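Local structure of peptidoglycan glycosyltransferase (Atopobium parvulum, 4OVD) at residues F297-F311 with I364-I378. The protein is a penicillin-binding protein, a cell-wall enzyme of the D,D-transpeptidase family that pairs a dimerisation domain with a transpeptidase domain. Residues are numbered along the deposited sequence; the frame is centred on the assembly and turned at random.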
loop_
_atom_site.group_PDB
_atom_site.type_symbol
_atom_site.label_atom_id
_atom_site.label_comp_id
_atom_site.label_asym_id
_atom_site.label_seq_id
_atom_site.Cartn_x
_atom_site.Cartn_y
_atom_site.Cartn_z
ATOM N N PHE A 297 3.908 -10.506 -4.173
ATOM C CA PHE A 297 4.290 -11.100 -2.916
ATOM C C PHE A 297 5.682 -11.821 -3.017
ATOM O O PHE A 297 6.287 -12.149 -1.986
ATOM C CB PHE A 297 3.267 -12.145 -2.558
ATOM C CG PHE A 297 3.196 -12.469 -1.089
ATOM C CD1 PHE A 297 2.615 -11.561 -0.225
ATOM C CD2 PHE A 297 3.762 -13.648 -0.569
ATOM C CE1 PHE A 297 2.547 -11.839 1.129
ATOM C CE2 PHE A 297 3.742 -13.885 0.764
ATOM C CZ PHE A 297 3.079 -13.010 1.618
ATOM N N LYS A 298 6.176 -12.086 -4.237
ATOM C CA LYS A 298 7.394 -12.876 -4.379
ATOM C C LYS A 298 8.624 -12.222 -3.751
ATOM O O LYS A 298 9.588 -12.881 -3.498
ATOM C CB LYS A 298 7.653 -13.194 -5.819
ATOM C CG LYS A 298 6.542 -14.012 -6.411
ATOM C CD LYS A 298 6.809 -14.317 -7.855
ATOM C CE LYS A 298 5.578 -14.949 -8.480
ATOM N NZ LYS A 298 5.788 -15.265 -9.879
ATOM N N VAL A 299 8.579 -10.931 -3.512
ATOM C CA VAL A 299 9.671 -10.212 -2.847
ATOM C C VAL A 299 9.762 -10.650 -1.372
ATOM O O VAL A 299 10.848 -10.716 -0.786
ATOM C CB VAL A 299 9.378 -8.725 -2.990
ATOM C CG1 VAL A 299 10.225 -7.927 -2.021
ATOM C CG2 VAL A 299 9.638 -8.321 -4.449
ATOM N N ILE A 300 8.605 -10.972 -0.789
ATOM C CA ILE A 300 8.537 -11.480 0.585
ATOM C C ILE A 300 9.112 -12.889 0.637
ATOM O O ILE A 300 9.948 -13.213 1.439
ATOM C CB ILE A 300 7.066 -11.397 1.086
ATOM C CG1 ILE A 300 6.765 -9.904 1.220
ATOM C CG2 ILE A 300 6.897 -11.995 2.434
ATOM C CD1 ILE A 300 5.339 -9.521 1.195
ATOM N N THR A 301 8.660 -13.750 -0.253
ATOM C CA THR A 301 9.161 -15.103 -0.306
ATOM C C THR A 301 10.667 -15.139 -0.502
ATOM O O THR A 301 11.375 -15.936 0.152
ATOM C CB THR A 301 8.500 -15.827 -1.451
ATOM O OG1 THR A 301 7.072 -15.740 -1.240
ATOM C CG2 THR A 301 9.079 -17.265 -1.580
ATOM N N THR A 302 11.200 -14.322 -1.416
ATOM C CA THR A 302 12.657 -14.392 -1.631
ATOM C C THR A 302 13.395 -13.780 -0.472
ATOM O O THR A 302 14.492 -14.245 -0.118
ATOM C CB THR A 302 13.055 -13.745 -2.968
ATOM O OG1 THR A 302 12.410 -12.475 -3.043
ATOM C CG2 THR A 302 12.463 -14.489 -4.125
ATOM N N SER A 303 12.861 -12.703 0.088
ATOM C CA SER A 303 13.485 -12.134 1.281
ATOM C C SER A 303 13.631 -13.147 2.427
ATOM O O SER A 303 14.668 -13.219 3.092
ATOM C CB SER A 303 12.672 -10.971 1.784
ATOM O OG SER A 303 12.771 -9.972 0.812
ATOM N N ILE A 304 12.592 -13.915 2.681
ATOM C CA ILE A 304 12.629 -14.904 3.727
ATOM C C ILE A 304 13.718 -15.965 3.533
ATOM O O ILE A 304 14.413 -16.289 4.485
ATOM C CB ILE A 304 11.246 -15.569 3.857
ATOM C CG1 ILE A 304 10.239 -14.568 4.381
ATOM C CG2 ILE A 304 11.294 -16.737 4.826
ATOM C CD1 ILE A 304 8.797 -15.105 4.231
ATOM N N GLY A 305 13.857 -16.475 2.303
ATOM C CA GLY A 305 14.847 -17.439 1.982
ATOM C C GLY A 305 16.247 -16.888 2.131
ATOM O O GLY A 305 17.132 -17.468 2.786
ATOM N N VAL A 306 16.427 -15.714 1.598
ATOM C CA VAL A 306 17.724 -15.086 1.622
ATOM C C VAL A 306 18.088 -14.738 3.049
ATOM O O VAL A 306 19.189 -14.997 3.524
ATOM C CB VAL A 306 17.711 -13.821 0.754
ATOM C CG1 VAL A 306 18.992 -13.001 1.003
ATOM C CG2 VAL A 306 17.596 -14.179 -0.721
ATOM N N ASP A 307 17.136 -14.189 3.783
ATOM C CA ASP A 307 17.446 -13.797 5.136
ATOM C C ASP A 307 17.705 -15.020 5.961
ATOM O O ASP A 307 18.337 -14.933 6.972
ATOM C CB ASP A 307 16.348 -12.971 5.790
ATOM C CG ASP A 307 16.927 -12.091 6.931
ATOM O OD1 ASP A 307 17.920 -11.301 6.693
ATOM O OD2 ASP A 307 16.390 -12.216 8.038
ATOM N N ASN A 308 17.158 -16.162 5.588
ATOM C CA ASN A 308 17.477 -17.391 6.343
ATOM C C ASN A 308 18.734 -18.100 5.783
ATOM O O ASN A 308 19.071 -19.188 6.198
ATOM C CB ASN A 308 16.292 -18.324 6.316
ATOM C CG ASN A 308 15.296 -18.017 7.432
ATOM O OD1 ASN A 308 15.484 -18.443 8.518
ATOM N ND2 ASN A 308 14.225 -17.355 7.124
ATOM N N ASN A 309 19.367 -17.501 4.780
ATOM C CA ASN A 309 20.622 -18.015 4.194
ATOM C C ASN A 309 20.423 -19.380 3.521
ATOM O O ASN A 309 21.254 -20.281 3.595
ATOM C CB ASN A 309 21.747 -18.087 5.231
ATOM C CG ASN A 309 22.115 -16.706 5.864
ATOM O OD1 ASN A 309 22.316 -16.613 7.050
ATOM N ND2 ASN A 309 22.148 -15.666 5.085
ATOM N N LEU A 310 19.323 -19.484 2.811
ATOM C CA LEU A 310 18.990 -20.696 2.155
ATOM C C LEU A 310 19.296 -20.640 0.679
ATOM O O LEU A 310 19.282 -21.668 0.015
ATOM C CB LEU A 310 17.522 -21.005 2.358
ATOM C CG LEU A 310 17.117 -21.153 3.826
ATOM C CD1 LEU A 310 15.626 -21.376 3.889
ATOM C CD2 LEU A 310 17.815 -22.256 4.579
ATOM N N PHE A 311 19.532 -19.445 0.173
ATOM C CA PHE A 311 19.956 -19.240 -1.190
ATOM C C PHE A 311 20.279 -17.797 -1.335
ATOM O O PHE A 311 19.989 -16.987 -0.432
ATOM C CB PHE A 311 18.829 -19.598 -2.219
ATOM C CG PHE A 311 17.458 -19.076 -1.874
ATOM C CD1 PHE A 311 17.107 -17.773 -2.095
ATOM C CD2 PHE A 311 16.492 -19.954 -1.347
ATOM C CE1 PHE A 311 15.817 -17.317 -1.802
ATOM C CE2 PHE A 311 15.228 -19.494 -1.023
ATOM C CZ PHE A 311 14.894 -18.175 -1.261
ATOM N N ILE A 364 12.770 -23.499 1.735
ATOM C CA ILE A 364 12.371 -22.728 2.924
ATOM C C ILE A 364 11.657 -23.608 3.907
ATOM O O ILE A 364 12.048 -23.674 5.086
ATOM C CB ILE A 364 11.533 -21.501 2.565
ATOM C CG1 ILE A 364 12.230 -20.700 1.431
ATOM C CG2 ILE A 364 11.239 -20.646 3.803
ATOM C CD1 ILE A 364 11.392 -19.564 0.860
ATOM N N GLY A 365 10.593 -24.270 3.476
ATOM C CA GLY A 365 9.876 -25.120 4.405
ATOM C C GLY A 365 8.781 -24.230 4.946
ATOM O O GLY A 365 8.947 -23.011 5.064
ATOM N N ASP A 366 7.671 -24.842 5.335
ATOM C CA ASP A 366 6.510 -24.094 5.803
ATOM C C ASP A 366 6.759 -23.335 7.078
ATOM O O ASP A 366 6.314 -22.228 7.234
ATOM C CB ASP A 366 5.342 -25.075 6.018
ATOM C CG ASP A 366 4.761 -25.534 4.690
ATOM O OD1 ASP A 366 5.144 -24.948 3.619
ATOM O OD2 ASP A 366 3.896 -26.420 4.722
ATOM N N LYS A 367 7.456 -23.963 7.993
ATOM C CA LYS A 367 7.750 -23.330 9.274
ATOM C C LYS A 367 8.494 -22.013 9.136
ATOM O O LYS A 367 8.064 -21.019 9.737
ATOM C CB LYS A 367 8.550 -24.283 10.167
ATOM C CG LYS A 367 8.951 -23.644 11.494
ATOM C CD LYS A 367 9.400 -24.705 12.493
ATOM C CE LYS A 367 10.014 -24.023 13.693
ATOM N NZ LYS A 367 10.325 -25.044 14.690
ATOM N N ARG A 368 9.640 -22.006 8.427
ATOM C CA ARG A 368 10.387 -20.754 8.250
ATOM C C ARG A 368 9.601 -19.804 7.396
ATOM O O ARG A 368 9.696 -18.584 7.582
ATOM C CB ARG A 368 11.814 -20.968 7.688
ATOM C CG ARG A 368 12.755 -21.590 8.708
ATOM C CD ARG A 368 14.159 -21.853 8.184
ATOM N NE ARG A 368 14.152 -22.826 7.093
ATOM C CZ ARG A 368 15.168 -23.635 6.839
ATOM N NH1 ARG A 368 16.224 -23.610 7.643
ATOM N NH2 ARG A 368 15.106 -24.500 5.804
ATOM N N PHE A 369 8.792 -20.347 6.482
ATOM C CA PHE A 369 7.979 -19.482 5.644
ATOM C C PHE A 369 6.955 -18.774 6.492
ATOM O O PHE A 369 6.841 -17.557 6.451
ATOM C CB PHE A 369 7.251 -20.266 4.546
ATOM C CG PHE A 369 6.432 -19.403 3.611
ATOM C CD1 PHE A 369 7.052 -18.611 2.631
ATOM C CD2 PHE A 369 5.089 -19.408 3.677
ATOM C CE1 PHE A 369 6.312 -17.886 1.775
ATOM C CE2 PHE A 369 4.324 -18.679 2.778
ATOM C CZ PHE A 369 4.936 -17.939 1.812
ATOM N N ALA A 370 6.167 -19.539 7.231
ATOM C CA ALA A 370 5.144 -18.946 8.077
ATOM C C ALA A 370 5.766 -17.994 9.115
ATOM O O ALA A 370 5.169 -16.976 9.480
ATOM C CB ALA A 370 4.316 -20.016 8.742
ATOM N N GLU A 371 6.958 -18.292 9.619
ATOM C CA GLU A 371 7.563 -17.349 10.564
ATOM C C GLU A 371 7.927 -16.058 9.885
ATOM O O GLU A 371 7.728 -14.993 10.447
ATOM C CB GLU A 371 8.794 -17.927 11.265
ATOM C CG GLU A 371 8.382 -18.954 12.319
ATOM C CD GLU A 371 9.549 -19.763 12.844
ATOM O OE1 GLU A 371 10.658 -19.698 12.255
ATOM O OE2 GLU A 371 9.326 -20.499 13.822
ATOM N N GLY A 372 8.381 -16.136 8.638
ATOM C CA GLY A 372 8.757 -14.930 7.931
ATOM C C GLY A 372 7.569 -14.064 7.580
ATOM O O GLY A 372 7.675 -12.854 7.643
ATOM N N ILE A 373 6.512 -14.682 7.061
ATOM C CA ILE A 373 5.274 -13.990 6.707
ATOM C C ILE A 373 4.835 -13.162 7.895
ATOM O O ILE A 373 4.426 -11.999 7.764
ATOM C CB ILE A 373 4.142 -15.041 6.489
ATOM C CG1 ILE A 373 4.376 -15.758 5.196
ATOM C CG2 ILE A 373 2.751 -14.483 6.483
ATOM C CD1 ILE A 373 4.889 -14.879 4.122
ATOM N N ASP A 374 4.907 -13.803 9.062
ATOM C CA ASP A 374 4.476 -13.207 10.298
ATOM C C ASP A 374 5.395 -12.059 10.684
ATOM O O ASP A 374 4.939 -10.999 11.048
ATOM C CB ASP A 374 4.451 -14.268 11.375
ATOM C CG ASP A 374 3.731 -13.819 12.594
ATOM O OD1 ASP A 374 2.483 -13.888 12.566
ATOM O OD2 ASP A 374 4.404 -13.462 13.581
ATOM N N LYS A 375 6.706 -12.256 10.560
ATOM C CA LYS A 375 7.622 -11.210 10.894
ATOM C C LYS A 375 7.395 -10.016 9.953
ATOM O O LYS A 375 7.544 -8.879 10.356
ATOM C CB LYS A 375 9.031 -11.791 10.698
ATOM C CG LYS A 375 10.155 -11.188 11.508
ATOM C CD LYS A 375 11.375 -12.089 11.383
ATOM C CE LYS A 375 12.418 -11.847 12.467
ATOM N NZ LYS A 375 12.858 -10.432 12.565
ATOM N N PHE A 376 7.049 -10.276 8.682
ATOM C CA PHE A 376 6.797 -9.203 7.721
ATOM C C PHE A 376 5.457 -8.500 7.939
ATOM O O PHE A 376 5.079 -7.588 7.141
ATOM C CB PHE A 376 6.849 -9.722 6.297
ATOM C CG PHE A 376 8.181 -9.577 5.607
ATOM C CD1 PHE A 376 8.545 -8.348 5.081
ATOM C CD2 PHE A 376 9.036 -10.655 5.412
ATOM C CE1 PHE A 376 9.732 -8.180 4.385
ATOM C CE2 PHE A 376 10.205 -10.494 4.712
ATOM C CZ PHE A 376 10.561 -9.252 4.195
ATOM N N GLY A 377 4.719 -8.915 8.969
ATOM C CA GLY A 377 3.415 -8.284 9.283
ATOM C C GLY A 377 2.227 -8.777 8.424
ATOM O O GLY A 377 1.125 -8.225 8.509
ATOM N N ILE A 378 2.420 -9.842 7.654
ATOM C CA ILE A 378 1.359 -10.317 6.760
ATOM C C ILE A 378 0.283 -10.923 7.593
ATOM O O ILE A 378 0.561 -11.771 8.394
ATOM C CB ILE A 378 1.890 -11.312 5.743
ATOM C CG1 ILE A 378 3.013 -10.673 4.927
ATOM C CG2 ILE A 378 0.755 -11.755 4.820
ATOM C CD1 ILE A 378 2.641 -9.314 4.343
HETATM O O HOH W 1 11.786 -17.237 8.582
#
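The carbonyl oxygen of Ile364 is gripped side-on by Arg368, whose NE (3.0 Å from Ile364 O) lies in the carbonyl plane while NH2 stands above it. This pair of hydrogen bonds to one oxygen, made possible by a bend at chi3 (-63°), fixes the rotation of the guanidinium, with the oxygen close to its plane, and Leu310 lies over one of its faces, CD1 3.7 Å from Arg368 NH2. Beside it Asn308 ND2 bonds Ile304 O in its own amide plane and also donates a hydrogen bond to a water, which donates in turn to Arg368 O; this water bridge links the end of 297-311 to helix 366-375, two segments with no direct hydrogen bond between them. Deeper in, Ile304 is a knob in a hole formed by Ile364, Phe369, Gly372 and Ile373. Its CD1 comes 3.7 Å from Gly372 CA, an approach helped by the lack of a side chain there, while CG2 meets Ile364 CG2 at 4.0 Å. Ile364 CD1 rests on the backbone of Thr301, and its CG1 touches the edge of the Phe311 ring. Thr301 OG1, hydrogen-bonded to Ala409 O, lies in the plane of the Phe369 ring at its edge. At the far end Ile373 CD1 abuts the edge of Phe297, 3.6 Å from CZ, and Ile378 slides past that ring. Phe376 packs against Ser303 CB (3.6 Å from CZ) and Ile300 CG2. The axes of 298-307 and 366-375 pass 9.6 Å apart at 116°, a steep, mostly buried crossing of two helices, with a polar rim at Arg368 and Asn308, in the helical part of the penicillin-binding transpeptidase fold.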